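Local coordinates for endo-N-acetyl-beta-D-glucosaminidase (Hypocrea jecorina, PDB 4AC1), which cleaves within the chitobiose core of N-linked glycans as a family 18 glycoside hydrolase, and deglycosylates the cellulases of the same fungus, at residues Tyr8-His13 / Val38-Ile43; Gly75-Gly80 / Gln118-Asp123; Gly195-Thr200 / Asn237-Leu242; Ala155-Ala160 / Asn187-Ser192. One frame throughout, in Å; residues are numbered along the deposited sequence.

Contact 1. Residues Tyr8-His13 / Val38-Ile43; sequences YFQTTH and VCSFHI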
loop_
_atom_site.group_PDB
_atom_site.type_symbol
_atom_site.label_atom_id
_atom_site.label_comp_id
_atom_site.label_asym_id
_atom_site.label_seq_id
_atom_site.Cartn_x
_atom_site.Cartn_y
_atom_site.Cartn_z
ATOM N N TYR A 8 4.370 1.329 -4.406
ATOM C CA TYR A 8 3.603 2.559 -4.270
ATOM C C TYR A 8 4.121 3.617 -5.235
ATOM O O TYR A 8 5.340 3.823 -5.358
ATOM C CB TYR A 8 3.707 3.099 -2.851
ATOM C CG TYR A 8 2.893 2.365 -1.796
ATOM C CD1 TYR A 8 3.412 1.277 -1.089
ATOM C CD2 TYR A 8 1.595 2.780 -1.492
ATOM C CE1 TYR A 8 2.648 0.617 -0.124
ATOM C CE2 TYR A 8 0.832 2.136 -0.521
ATOM C CZ TYR A 8 1.369 1.057 0.157
ATOM O OH TYR A 8 0.634 0.411 1.129
ATOM N N PHE A 9 3.180 4.282 -5.907
ATOM C CA PHE A 9 3.466 5.253 -6.960
ATOM C C PHE A 9 2.761 6.556 -6.571
ATOM O O PHE A 9 1.581 6.754 -6.900
ATOM C CB PHE A 9 2.934 4.687 -8.288
ATOM C CG PHE A 9 3.305 5.489 -9.516
ATOM C CD1 PHE A 9 4.551 5.347 -10.120
ATOM C CD2 PHE A 9 2.379 6.351 -10.094
ATOM C CE1 PHE A 9 4.876 6.089 -11.267
ATOM C CE2 PHE A 9 2.689 7.090 -11.231
ATOM C CZ PHE A 9 3.940 6.957 -11.820
ATOM N N GLN A 10 3.455 7.396 -5.792
ATOM C CA GLN A 10 2.901 8.674 -5.307
ATOM C C GLN A 10 3.385 9.858 -6.134
ATOM O O GLN A 10 2.591 10.712 -6.542
ATOM C CB GLN A 10 3.206 8.930 -3.830
ATOM C CG GLN A 10 2.373 10.090 -3.296
ATOM C CD GLN A 10 2.743 10.510 -1.902
ATOM O OE1 GLN A 10 3.794 11.111 -1.676
ATOM N NE2 GLN A 10 1.875 10.220 -0.959
ATOM N N THR A 11 4.696 9.906 -6.361
ATOM C CA THR A 11 5.319 10.935 -7.189
ATOM C C THR A 11 5.114 10.521 -8.636
ATOM O O THR A 11 5.673 9.512 -9.095
ATOM C CB THR A 11 6.806 11.085 -6.862
ATOM O OG1 THR A 11 6.940 11.420 -5.481
ATOM C CG2 THR A 11 7.453 12.199 -7.695
ATOM N N THR A 12 4.307 11.312 -9.344
ATOM C CA THR A 12 3.785 10.949 -10.659
ATOM C C THR A 12 4.417 11.755 -11.791
ATOM O O THR A 12 4.293 11.393 -12.961
ATOM C CB THR A 12 2.247 11.156 -10.720
ATOM O OG1 THR A 12 1.951 12.530 -10.424
ATOM C CG2 THR A 12 1.522 10.245 -9.716
ATOM N N HIS A 13 5.079 12.849 -11.414
ATOM C CA HIS A 13 5.697 13.786 -12.354
ATOM C C HIS A 13 7.066 14.168 -11.824
ATOM O O HIS A 13 7.277 14.228 -10.614
ATOM C CB HIS A 13 4.841 15.055 -12.501
ATOM C CG HIS A 13 3.530 14.824 -13.185
ATOM N ND1 HIS A 13 2.533 14.046 -12.636
ATOM C CD2 HIS A 13 3.044 15.278 -14.365
ATOM C CE1 HIS A 13 1.496 14.019 -13.456
ATOM N NE2 HIS A 13 1.783 14.756 -14.515
ATOM N N VAL A 38 -1.504 3.287 -6.843
ATOM C CA VAL A 38 -1.568 4.712 -7.189
ATOM C C VAL A 38 -2.023 5.469 -5.944
ATOM O O VAL A 38 -3.028 5.113 -5.326
ATOM C CB VAL A 38 -2.538 4.959 -8.364
ATOM C CG1 VAL A 38 -2.698 6.461 -8.657
ATOM C CG2 VAL A 38 -2.033 4.222 -9.606
ATOM N N CYS A 39 -1.289 6.515 -5.585
ATOM C CA CYS A 39 -1.516 7.201 -4.317
ATOM C C CYS A 39 -0.972 8.636 -4.372
ATOM O O CYS A 39 -0.260 8.970 -5.313
ATOM C CB CYS A 39 -0.857 6.416 -3.170
ATOM S SG CYS A 39 0.942 6.197 -3.293
ATOM N N SER A 40 -1.292 9.492 -3.398
ATOM C CA SER A 40 -2.251 9.237 -2.327
ATOM C C SER A 40 -3.558 9.956 -2.606
ATOM O O SER A 40 -3.586 11.170 -2.831
ATOM C CB SER A 40 -1.706 9.707 -0.982
ATOM O OG SER A 40 -0.523 9.004 -0.640
ATOM N N PHE A 41 -4.654 9.209 -2.586
ATOM C CA PHE A 41 -5.986 9.806 -2.629
ATOM C C PHE A 41 -6.275 10.494 -1.291
ATOM O O PHE A 41 -5.838 10.034 -0.229
ATOM C CB PHE A 41 -7.054 8.758 -2.964
ATOM C CG PHE A 41 -7.027 8.295 -4.404
ATOM C CD1 PHE A 41 -7.767 8.961 -5.376
ATOM C CD2 PHE A 41 -6.260 7.198 -4.786
ATOM C CE1 PHE A 41 -7.758 8.534 -6.707
ATOM C CE2 PHE A 41 -6.241 6.767 -6.118
ATOM C CZ PHE A 41 -6.991 7.438 -7.078
ATOM N N HIS A 42 -6.983 11.617 -1.379
ATOM C CA HIS A 42 -7.332 12.460 -0.236
ATOM C C HIS A 42 -8.818 12.784 -0.266
ATOM O O HIS A 42 -9.337 13.266 -1.285
ATOM C CB HIS A 42 -6.571 13.783 -0.296
ATOM C CG HIS A 42 -5.089 13.626 -0.377
ATOM N ND1 HIS A 42 -4.364 12.971 0.593
ATOM C CD2 HIS A 42 -4.190 14.057 -1.293
ATOM C CE1 HIS A 42 -3.084 12.986 0.268
ATOM N NE2 HIS A 42 -2.951 13.640 -0.870
ATOM N N ILE A 43 -9.494 12.492 0.840
ATOM C CA ILE A 43 -10.883 12.895 1.043
ATOM C C ILE A 43 -10.858 14.258 1.733
ATOM O O ILE A 43 -10.245 14.423 2.795
ATOM C CB ILE A 43 -11.666 11.867 1.910
ATOM C CG1 ILE A 43 -11.500 10.434 1.380
ATOM C CG2 ILE A 43 -13.144 12.278 2.067
ATOM C CD1 ILE A 43 -12.127 10.165 0.048
#

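Contact 2. Residues Gly75-Gly80 / Gln118-Asp123; sequences GVKVMG and QLEGMD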
loop_
_atom_site.group_PDB
_atom_site.type_symbol
_atom_site.label_atom_id
_atom_site.label_comp_id
_atom_site.label_asym_id
_atom_site.label_seq_id
_atom_site.Cartn_x
_atom_site.Cartn_y
_atom_site.Cartn_z
ATOM N N GLY A 75 -0.765 -8.090 -16.433
ATOM C CA GLY A 75 -1.085 -8.930 -15.283
ATOM C C GLY A 75 -0.930 -8.286 -13.914
ATOM O O GLY A 75 -1.143 -8.954 -12.896
ATOM N N VAL A 76 -0.559 -7.007 -13.886
ATOM C CA VAL A 76 -0.429 -6.257 -12.639
ATOM C C VAL A 76 -1.811 -5.858 -12.157
ATOM O O VAL A 76 -2.659 -5.470 -12.959
ATOM C CB VAL A 76 0.446 -4.994 -12.842
ATOM C CG1 VAL A 76 0.576 -4.193 -11.541
ATOM C CG2 VAL A 76 1.820 -5.384 -13.357
ATOM N N LYS A 77 -2.053 -5.960 -10.854
ATOM C CA LYS A 77 -3.288 -5.431 -10.282
ATOM C C LYS A 77 -3.053 -3.977 -9.905
ATOM O O LYS A 77 -2.096 -3.656 -9.168
ATOM C CB LYS A 77 -3.702 -6.247 -9.051
ATOM C CG LYS A 77 -3.907 -7.738 -9.284
ATOM C CD LYS A 77 -4.936 -8.038 -10.354
ATOM C CE LYS A 77 -5.038 -9.535 -10.587
ATOM N NZ LYS A 77 -6.431 -9.931 -10.925
ATOM N N VAL A 78 -3.897 -3.090 -10.416
ATOM C CA VAL A 78 -3.746 -1.670 -10.135
ATOM C C VAL A 78 -4.739 -1.277 -9.050
ATOM O O VAL A 78 -5.948 -1.419 -9.219
ATOM C CB VAL A 78 -3.890 -0.804 -11.419
ATOM C CG1 VAL A 78 -3.875 0.686 -11.072
ATOM C CG2 VAL A 78 -2.760 -1.120 -12.388
ATOM N N MET A 79 -4.203 -0.770 -7.943
ATOM C CA MET A 79 -4.979 -0.364 -6.781
ATOM C C MET A 79 -4.792 1.123 -6.530
ATOM O O MET A 79 -3.895 1.755 -7.107
ATOM C CB MET A 79 -4.463 -1.079 -5.532
ATOM C CG MET A 79 -4.585 -2.581 -5.576
ATOM S SD MET A 79 -3.763 -3.426 -4.217
ATOM C CE MET A 79 -4.699 -2.814 -2.793
ATOM N N GLY A 80 -5.627 1.674 -5.658
ATOM C CA GLY A 80 -5.385 2.993 -5.096
ATOM C C GLY A 80 -5.016 2.859 -3.629
ATOM O O GLY A 80 -5.226 1.789 -3.026
ATOM N N GLN A 118 -11.338 2.721 -12.371
ATOM C CA GLN A 118 -11.253 1.293 -12.655
ATOM C C GLN A 118 -10.185 0.600 -11.802
ATOM O O GLN A 118 -9.421 -0.252 -12.271
ATOM C CB GLN A 118 -11.093 1.049 -14.167
ATOM C CG GLN A 118 -12.285 1.604 -14.965
ATOM C CD GLN A 118 -12.177 1.432 -16.470
ATOM O OE1 GLN A 118 -11.093 1.419 -17.042
ATOM N NE2 GLN A 118 -13.325 1.330 -17.125
ATOM N N LEU A 119 -10.179 0.957 -10.522
ATOM C CA LEU A 119 -9.230 0.384 -9.576
ATOM C C LEU A 119 -9.655 -1.002 -9.146
ATOM O O LEU A 119 -10.850 -1.293 -9.052
ATOM C CB LEU A 119 -9.098 1.282 -8.351
ATOM C CG LEU A 119 -8.609 2.705 -8.634
ATOM C CD1 LEU A 119 -8.598 3.508 -7.343
ATOM C CD2 LEU A 119 -7.222 2.724 -9.285
ATOM N N GLU A 120 -8.678 -1.852 -8.878
ATOM C CA GLU A 120 -8.940 -3.242 -8.533
ATOM C C GLU A 120 -8.821 -3.497 -7.041
ATOM O O GLU A 120 -9.006 -4.615 -6.577
ATOM C CB GLU A 120 -7.998 -4.148 -9.318
ATOM C CG GLU A 120 -8.163 -3.909 -10.813
ATOM C CD GLU A 120 -7.401 -4.860 -11.684
ATOM O OE1 GLU A 120 -6.152 -4.778 -11.736
ATOM O OE2 GLU A 120 -8.058 -5.679 -12.355
ATOM N N GLY A 121 -8.519 -2.443 -6.299
ATOM C CA GLY A 121 -8.407 -2.535 -4.858
ATOM C C GLY A 121 -8.141 -1.179 -4.266
ATOM O O GLY A 121 -7.882 -0.206 -4.972
ATOM N N MET A 122 -8.251 -1.120 -2.949
ATOM C CA MET A 122 -7.985 0.082 -2.185
ATOM C C MET A 122 -7.210 -0.253 -0.909
ATOM O O MET A 122 -7.623 -1.108 -0.126
ATOM C CB MET A 122 -9.303 0.820 -1.865
ATOM C CG MET A 122 -9.133 2.171 -1.148
ATOM S SD MET A 122 -8.168 3.421 -2.029
ATOM C CE MET A 122 -8.982 3.379 -3.619
ATOM N N ASP A 123 -6.102 0.468 -0.722
ATOM C CA ASP A 123 -5.279 0.413 0.485
ATOM C C ASP A 123 -5.706 1.570 1.374
ATOM O O ASP A 123 -5.770 2.718 0.933
ATOM C CB ASP A 123 -3.795 0.540 0.100
ATOM C CG ASP A 123 -2.836 0.358 1.267
ATOM O OD1 ASP A 123 -2.968 -0.593 2.072
ATOM O OD2 ASP A 123 -1.891 1.167 1.364
HETATM O O HOH W 1 -7.700 -8.736 -12.774
#

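Contact 3. Residues Gly195-Thr200 / Asn237-Leu242; sequences GSMADT and NTIVSL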
loop_
_atom_site.group_PDB
_atom_site.type_symbol
_atom_site.label_atom_id
_atom_site.label_comp_id
_atom_site.label_asym_id
_atom_site.label_seq_id
_atom_site.Cartn_x
_atom_site.Cartn_y
_atom_site.Cartn_z
ATOM N N GLY A 195 9.659 -0.641 13.003
ATOM C CA GLY A 195 10.064 -2.031 12.784
ATOM C C GLY A 195 11.265 -2.140 11.883
ATOM O O GLY A 195 11.648 -1.176 11.233
ATOM N N SER A 196 11.839 -3.333 11.825
ATOM C CA SER A 196 13.033 -3.557 11.022
ATOM C C SER A 196 13.028 -4.915 10.346
ATOM O O SER A 196 12.701 -5.928 10.972
ATOM C CB SER A 196 14.291 -3.417 11.875
ATOM O OG SER A 196 15.435 -3.735 11.104
ATOM N N MET A 197 13.395 -4.913 9.070
ATOM C CA MET A 197 13.631 -6.149 8.323
ATOM C C MET A 197 15.107 -6.570 8.320
ATOM O O MET A 197 15.483 -7.442 7.543
ATOM C CB MET A 197 13.080 -6.052 6.889
ATOM C CG MET A 197 11.554 -6.125 6.801
ATOM S SD MET A 197 10.847 -7.681 7.399
ATOM C CE MET A 197 11.381 -8.808 6.126
ATOM N N ALA A 198 15.926 -5.975 9.196
ATOM C CA ALA A 198 17.355 -6.341 9.280
ATOM C C ALA A 198 17.585 -7.712 9.938
ATOM O O ALA A 198 18.650 -8.307 9.772
ATOM C CB ALA A 198 18.171 -5.254 9.983
ATOM N N ASP A 199 16.602 -8.190 10.698
ATOM C CA ASP A 199 16.545 -9.593 11.134
ATOM C C ASP A 199 15.086 -10.039 11.186
ATOM O O ASP A 199 14.171 -9.238 10.944
ATOM C CB ASP A 199 17.287 -9.829 12.471
ATOM C CG ASP A 199 16.695 -9.055 13.639
ATOM O OD1 ASP A 199 15.456 -8.915 13.752
ATOM O OD2 ASP A 199 17.499 -8.613 14.493
ATOM N N THR A 200 14.862 -11.308 11.495
ATOM C CA THR A 200 13.519 -11.869 11.469
ATOM C C THR A 200 12.654 -11.549 12.684
ATOM O O THR A 200 11.475 -11.897 12.703
ATOM C CB THR A 200 13.580 -13.397 11.393
ATOM O OG1 THR A 200 14.289 -13.899 12.533
ATOM C CG2 THR A 200 14.265 -13.850 10.126
ATOM N N ASN A 237 18.772 -11.410 3.232
ATOM C CA ASN A 237 19.186 -12.342 4.268
ATOM C C ASN A 237 18.009 -12.694 5.187
ATOM O O ASN A 237 17.772 -13.845 5.521
ATOM C CB ASN A 237 20.378 -11.743 5.028
ATOM C CG ASN A 237 20.984 -12.709 6.019
ATOM O OD1 ASN A 237 20.562 -12.774 7.177
ATOM N ND2 ASN A 237 21.991 -13.455 5.577
ATOM N N THR A 238 17.254 -11.674 5.567
ATOM C CA THR A 238 16.097 -11.877 6.416
ATOM C C THR A 238 14.998 -12.677 5.718
ATOM O O THR A 238 14.425 -13.584 6.312
ATOM C CB THR A 238 15.545 -10.525 6.899
ATOM O OG1 THR A 238 16.556 -9.885 7.690
ATOM C CG2 THR A 238 14.300 -10.696 7.749
ATOM N N ILE A 239 14.706 -12.352 4.461
ATOM C CA ILE A 239 13.649 -13.068 3.740
ATOM C C ILE A 239 13.993 -14.552 3.542
ATOM O O ILE A 239 13.120 -15.407 3.700
ATOM C CB ILE A 239 13.285 -12.352 2.432
ATOM C CG1 ILE A 239 12.490 -11.082 2.768
ATOM C CG2 ILE A 239 12.492 -13.278 1.497
ATOM C CD1 ILE A 239 12.184 -10.189 1.563
ATOM N N VAL A 240 15.257 -14.853 3.229
ATOM C CA VAL A 240 15.718 -16.255 3.156
ATOM C C VAL A 240 15.342 -17.004 4.448
ATOM O O VAL A 240 14.795 -18.110 4.404
ATOM C CB VAL A 240 17.238 -16.377 2.839
ATOM C CG1 VAL A 240 17.714 -17.830 2.990
ATOM C CG2 VAL A 240 17.518 -15.891 1.437
ATOM N N SER A 241 15.627 -16.385 5.590
ATOM C CA SER A 241 15.307 -16.993 6.876
ATOM C C SER A 241 13.798 -17.145 7.088
ATOM O O SER A 241 13.331 -18.192 7.520
ATOM C CB SER A 241 15.935 -16.191 8.009
ATOM O OG SER A 241 15.640 -16.774 9.261
ATOM N N LEU A 242 13.029 -16.095 6.786
ATOM C CA LEU A 242 11.574 -16.162 6.929
ATOM C C LEU A 242 10.952 -17.268 6.087
ATOM O O LEU A 242 10.104 -18.007 6.581
ATOM C CB LEU A 242 10.924 -14.818 6.575
ATOM C CG LEU A 242 11.268 -13.653 7.508
ATOM C CD1 LEU A 242 10.713 -12.360 6.952
ATOM C CD2 LEU A 242 10.754 -13.906 8.910
#

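Contact 4. Residues Ala155-Ala160 / Asn187-Ser192; sequences APVASA and NTQFYS. With ACT (acetate ion), chain D.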
loop_
_atom_site.group_PDB
_atom_site.type_symbol
_atom_site.label_atom_id
_atom_site.label_comp_id
_atom_site.label_asym_id
_atom_site.label_seq_id
_atom_site.Cartn_x
_atom_site.Cartn_y
_atom_site.Cartn_z
ATOM N N ALA A 155 -2.173 -0.388 5.793
ATOM C CA ALA A 155 -0.741 -0.177 5.929
ATOM C C ALA A 155 -0.368 0.146 7.386
ATOM O O ALA A 155 0.119 1.239 7.681
ATOM C CB ALA A 155 -0.290 0.938 4.973
ATOM N N PRO A 156 -0.576 -0.801 8.313
ATOM C CA PRO A 156 -0.117 -0.575 9.686
ATOM C C PRO A 156 1.396 -0.405 9.731
ATOM O O PRO A 156 2.116 -1.029 8.959
ATOM C CB PRO A 156 -0.488 -1.885 10.382
ATOM C CG PRO A 156 -0.495 -2.908 9.286
ATOM C CD PRO A 156 -0.997 -2.197 8.083
ATOM N N VAL A 157 1.880 0.425 10.649
ATOM C CA VAL A 157 3.298 0.389 10.962
ATOM C C VAL A 157 3.548 -0.925 11.708
ATOM O O VAL A 157 2.661 -1.456 12.371
ATOM C CB VAL A 157 3.766 1.637 11.743
ATOM C CG1 VAL A 157 3.418 2.901 10.974
ATOM C CG2 VAL A 157 3.192 1.668 13.148
ATOM N N ALA A 158 4.754 -1.466 11.591
ATOM C CA ALA A 158 5.000 -2.820 12.081
ATOM C C ALA A 158 4.619 -3.021 13.553
ATOM O O ALA A 158 3.951 -3.999 13.883
ATOM C CB ALA A 158 6.453 -3.217 11.843
ATOM N N SER A 159 5.018 -2.086 14.420
ATOM C CA SER A 159 4.733 -2.172 15.854
ATOM C C SER A 159 3.227 -2.187 16.151
ATOM O O SER A 159 2.813 -2.637 17.212
ATOM C CB SER A 159 5.436 -1.054 16.626
ATOM O OG SER A 159 5.168 0.197 16.033
ATOM N N ALA A 160 2.404 -1.688 15.232
ATOM C CA ALA A 160 0.946 -1.731 15.427
ATOM C C ALA A 160 0.382 -3.146 15.357
ATOM O O ALA A 160 -0.735 -3.396 15.817
ATOM C CB ALA A 160 0.241 -0.828 14.435
ATOM N N ASN A 187 0.140 -4.073 4.353
ATOM C CA ASN A 187 1.354 -3.446 3.835
ATOM C C ASN A 187 2.107 -2.902 5.030
ATOM O O ASN A 187 1.913 -1.757 5.445
ATOM C CB ASN A 187 0.971 -2.315 2.884
ATOM C CG ASN A 187 0.371 -2.828 1.603
ATOM O OD1 ASN A 187 1.029 -3.555 0.851
ATOM N ND2 ASN A 187 -0.893 -2.471 1.355
ATOM N N THR A 188 2.947 -3.748 5.611
ATOM C CA THR A 188 3.417 -3.489 6.969
ATOM C C THR A 188 4.687 -2.643 6.939
ATOM O O THR A 188 5.676 -3.006 6.296
ATOM C CB THR A 188 3.580 -4.810 7.748
ATOM O OG1 THR A 188 2.344 -5.534 7.722
ATOM C CG2 THR A 188 3.909 -4.565 9.203
ATOM N N GLN A 189 4.630 -1.480 7.588
ATOM C CA GLN A 189 5.713 -0.507 7.460
ATOM C C GLN A 189 6.849 -0.801 8.449
ATOM O O GLN A 189 6.768 -0.429 9.627
ATOM C CB GLN A 189 5.177 0.920 7.625
ATOM C CG GLN A 189 3.908 1.202 6.817
ATOM C CD GLN A 189 3.542 2.673 6.765
ATOM O OE1 GLN A 189 4.422 3.519 6.630
ATOM N NE2 GLN A 189 2.258 2.990 6.871
ATOM N N PHE A 190 7.888 -1.487 7.963
ATOM C CA PHE A 190 9.108 -1.762 8.738
ATOM C C PHE A 190 10.118 -0.626 8.544
ATOM O O PHE A 190 11.225 -0.819 8.006
ATOM C CB PHE A 190 9.745 -3.107 8.337
ATOM C CG PHE A 190 8.922 -4.326 8.705
ATOM C CD1 PHE A 190 7.897 -4.783 7.870
ATOM C CD2 PHE A 190 9.197 -5.036 9.872
ATOM C CE1 PHE A 190 7.156 -5.910 8.206
ATOM C CE2 PHE A 190 8.464 -6.169 10.216
ATOM C CZ PHE A 190 7.441 -6.609 9.374
ATOM N N TYR A 191 9.729 0.561 8.982
ATOM C CA TYR A 191 10.566 1.750 8.867
ATOM C C TYR A 191 10.015 2.851 9.762
ATOM O O TYR A 191 9.013 2.638 10.453
ATOM C CB TYR A 191 10.720 2.200 7.406
ATOM C CG TYR A 191 9.467 2.238 6.549
ATOM C CD1 TYR A 191 8.667 3.385 6.478
ATOM C CD2 TYR A 191 9.148 1.163 5.708
ATOM C CE1 TYR A 191 7.534 3.444 5.636
ATOM C CE2 TYR A 191 8.038 1.209 4.867
ATOM C CZ TYR A 191 7.236 2.341 4.832
ATOM O OH TYR A 191 6.151 2.347 3.978
ATOM N N SER A 192 10.695 4.003 9.771
ATOM C CA SER A 192 10.299 5.178 10.558
ATOM C C SER A 192 10.369 4.949 12.061
ATOM O O SER A 192 9.839 5.744 12.841
ATOM C CB SER A 192 8.914 5.686 10.144
ATOM O OG SER A 192 8.946 6.058 8.785
HETATM C C ACT D . 3.413 4.269 3.669
HETATM O O ACT D . 4.644 4.476 3.715
HETATM O OXT ACT D . 2.686 5.111 4.241
HETATM C CH3 ACT D . 2.864 3.059 2.986
#

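Contact 1. Residues Tyr8-His13 / Val38-Ile43
The Gln10 amide and the Ser40 hydroxyl meet in a short bond, NE2 to OG 2.7 Å, that spans the loop-side ends of the first two parallel strands of the family 18 beta/alpha barrel. Ser40 OG lies in the plane of the Gln10 amide. The Gln10 chain reaches it by running extended, with CG anti to the backbone N (chi1 -168°). One parallel bridge sets the register, Phe9 beside Val38, and Cys39 N donates to Phe9 O at 3.2 Å from above the carbonyl plane, 42° out of it. After this the backbones part, and a weaker contact takes over: Gln10 CA-H points at Cys39 O at 3.2 Å and 165°. Asn52 ND2 also donates to this carbonyl. The peptide bond between Cys39 and Ser40 is cis, a feature placed at the very point where the second strand leaves the first. Cys39 SG lies between Gln10 and Tyr8, 3.6 Å from Gln10 CB. On its other flank is Tyr8, whose hydroxyl is bonded to Asp123 OD2. The sulfur approaches that ring at its edge, close to the ring plane, 3.9 Å from Tyr8 CD2.

Contact 2. Residues Gly75-Gly80 / Gln118-Asp123
The carboxylate of Glu120 is the flat group here: Lys77 CD lies to one side of its plane, displaced outward past OE1, 3.7 Å from Glu120 OE1, while the N-H of Val78 reaches the anti lone pair of OE1 from the edge, with Val78 N 3.1 Å from OE1. The contact joins neighbouring parallel strands of the beta/alpha barrel in a beta-alpha-beta unit, with helix 100-116 as the crossover. The Lys77 and Glu120 side chains cross at about a right angle. Lys77 NZ and Glu120 OE2 make no direct bond; a water accepts from the first and donates to the second. Three backbone bonds zip the strands together: Glu120 N to Val78 O (2.8 Å), Gly80 N to Gly121 O (3.0 Å) and Asp123 N to Gly80 O (2.8 Å). Glycine at position 80 fits a tight spot, since a beta carbon there would lie only 2.9 Å from both Leu119 CD1 and Met122 CE. Asp123 begins the DxDxE signature of family 18, continued by Asp125 and Glu127, and its carboxylate is bonded to Tyr8 and Thr153. In Met122, chi2 of 60° turns SD back over the neighbouring strand, 3.5 Å from Gly80 O.

Contact 3. Residues Gly195-Thr200 / Asn237-Leu242
Thr238 carries this contact, and each of its side-chain atoms meets the loop 195-200. CB is already close, 3.2 Å from Met197 O. OG1 donates to that same carbonyl oxygen, with 2.7 Å between OG1 of Thr238 and O of Met197, coming from above the carbonyl plane, 37° out of it. OG1 stands anti to its own carbonyl carbon (chi1 -63°), beside the backbone N, where Ser234 O one turn back in the helix offers a weak second partner. CG2, the other branch, lies 3.5 Å from Asp199 O and also meets two methyl groups, Met197 CE at 3.8 Å and Thr200 CG2 at 3.9 Å. Those methyls belong to an apolar patch that also takes in Leu242, one turn further along the helix. Its CD1 lies 3.7 Å from Met197 CE, and its CD2 is equally near Thr200 CG2. Met197 is bent at both chi2 and chi3, and its end curls toward the helix although the side chain sets out across it.

The loop follows strand 185-189 and leads into helix 201-208, so the contact packs one beta-alpha connection of the barrel against helix 232-246, away from the metal sites. The loop has its own bracing: Ser196 OG accepts from Ala198 N in an ST turn, and the side chain of Asp199 caps a backbone N at the turn into the next helix, its OD1 also bonded to Ser201 OG. One hydroxyl-to-carbonyl bond is the sole hydrogen bond between the segments and the rest is largely methyl packing, which makes the contact mainly apolar with one directional polar link.

Contact 4. Residues Ala155-Ala160 / Asn187-Ser192
Ala158 and Phe190 face each other as methyl against ring: CB of Ala158 sits over one face of Phe190, 4.0 Å from the ring centroid and 17° off its normal, a CH-pi contact. Thr188 closes in beside it, its CG2 3.5 Å from Ala158 CA. Gln189 leaves the strand in another direction, its CB over a face of the Tyr191 ring, and with CD anti to CA (chi2 -169°) it carries its amide to the ends of the barrel strands. There NE2 donates to Ala155 O at 2.9 Å, the acceptor close to the amide plane, while OE1 binds a zinc ion together with Glu127. The backbones are bridged at Val157 and Gln189: Gln189 N donates to Pro156 O at 2.9 Å and Ala158 N to Gln189 O at 3.0 Å, continuing the pairing of strands 151-154 and 185-189 into the loops beyond. An acetate, probably from the crystallisation liquor, lies over one face of the Gln189 amide, with its C 3.5 Å from Gln189 CD. Tyr191 OH donates to its O at 2.6 Å and meets it at the ring edge. The amide is thus held at both ends, by a metal at the oxygen and a carbonyl at the nitrogen, which fixes which way round it sits. Zinc at OE1 would probably draw charge from the amide and make its N-H a stronger donor to Ala155 O.

Overall arrangement
From the N terminus the contacts close four successive loops, in the order 1, 2, 4, 3; none nests within or crosses another. Contact 1 closes the loop between the first two barrel strands, and contact 2 the next strand pair, with strands 35-42 and 77-83 adjacent between them. Contact 4 joins the loop after strand 151-154 to the end of strand 185-189 and the loop beyond. Contact 3 then opens three residues later and runs out to helix 232-246, about 28 Å, centre to centre, from contact 1. Side chains join the first three inside the barrel: Asp123 of contact 2 bonds Tyr8 of contact 1 and, weakly, Asn187 of contact 4. Phe190 of contact 4 packs on Met197 of contact 3, tying core to outer helix.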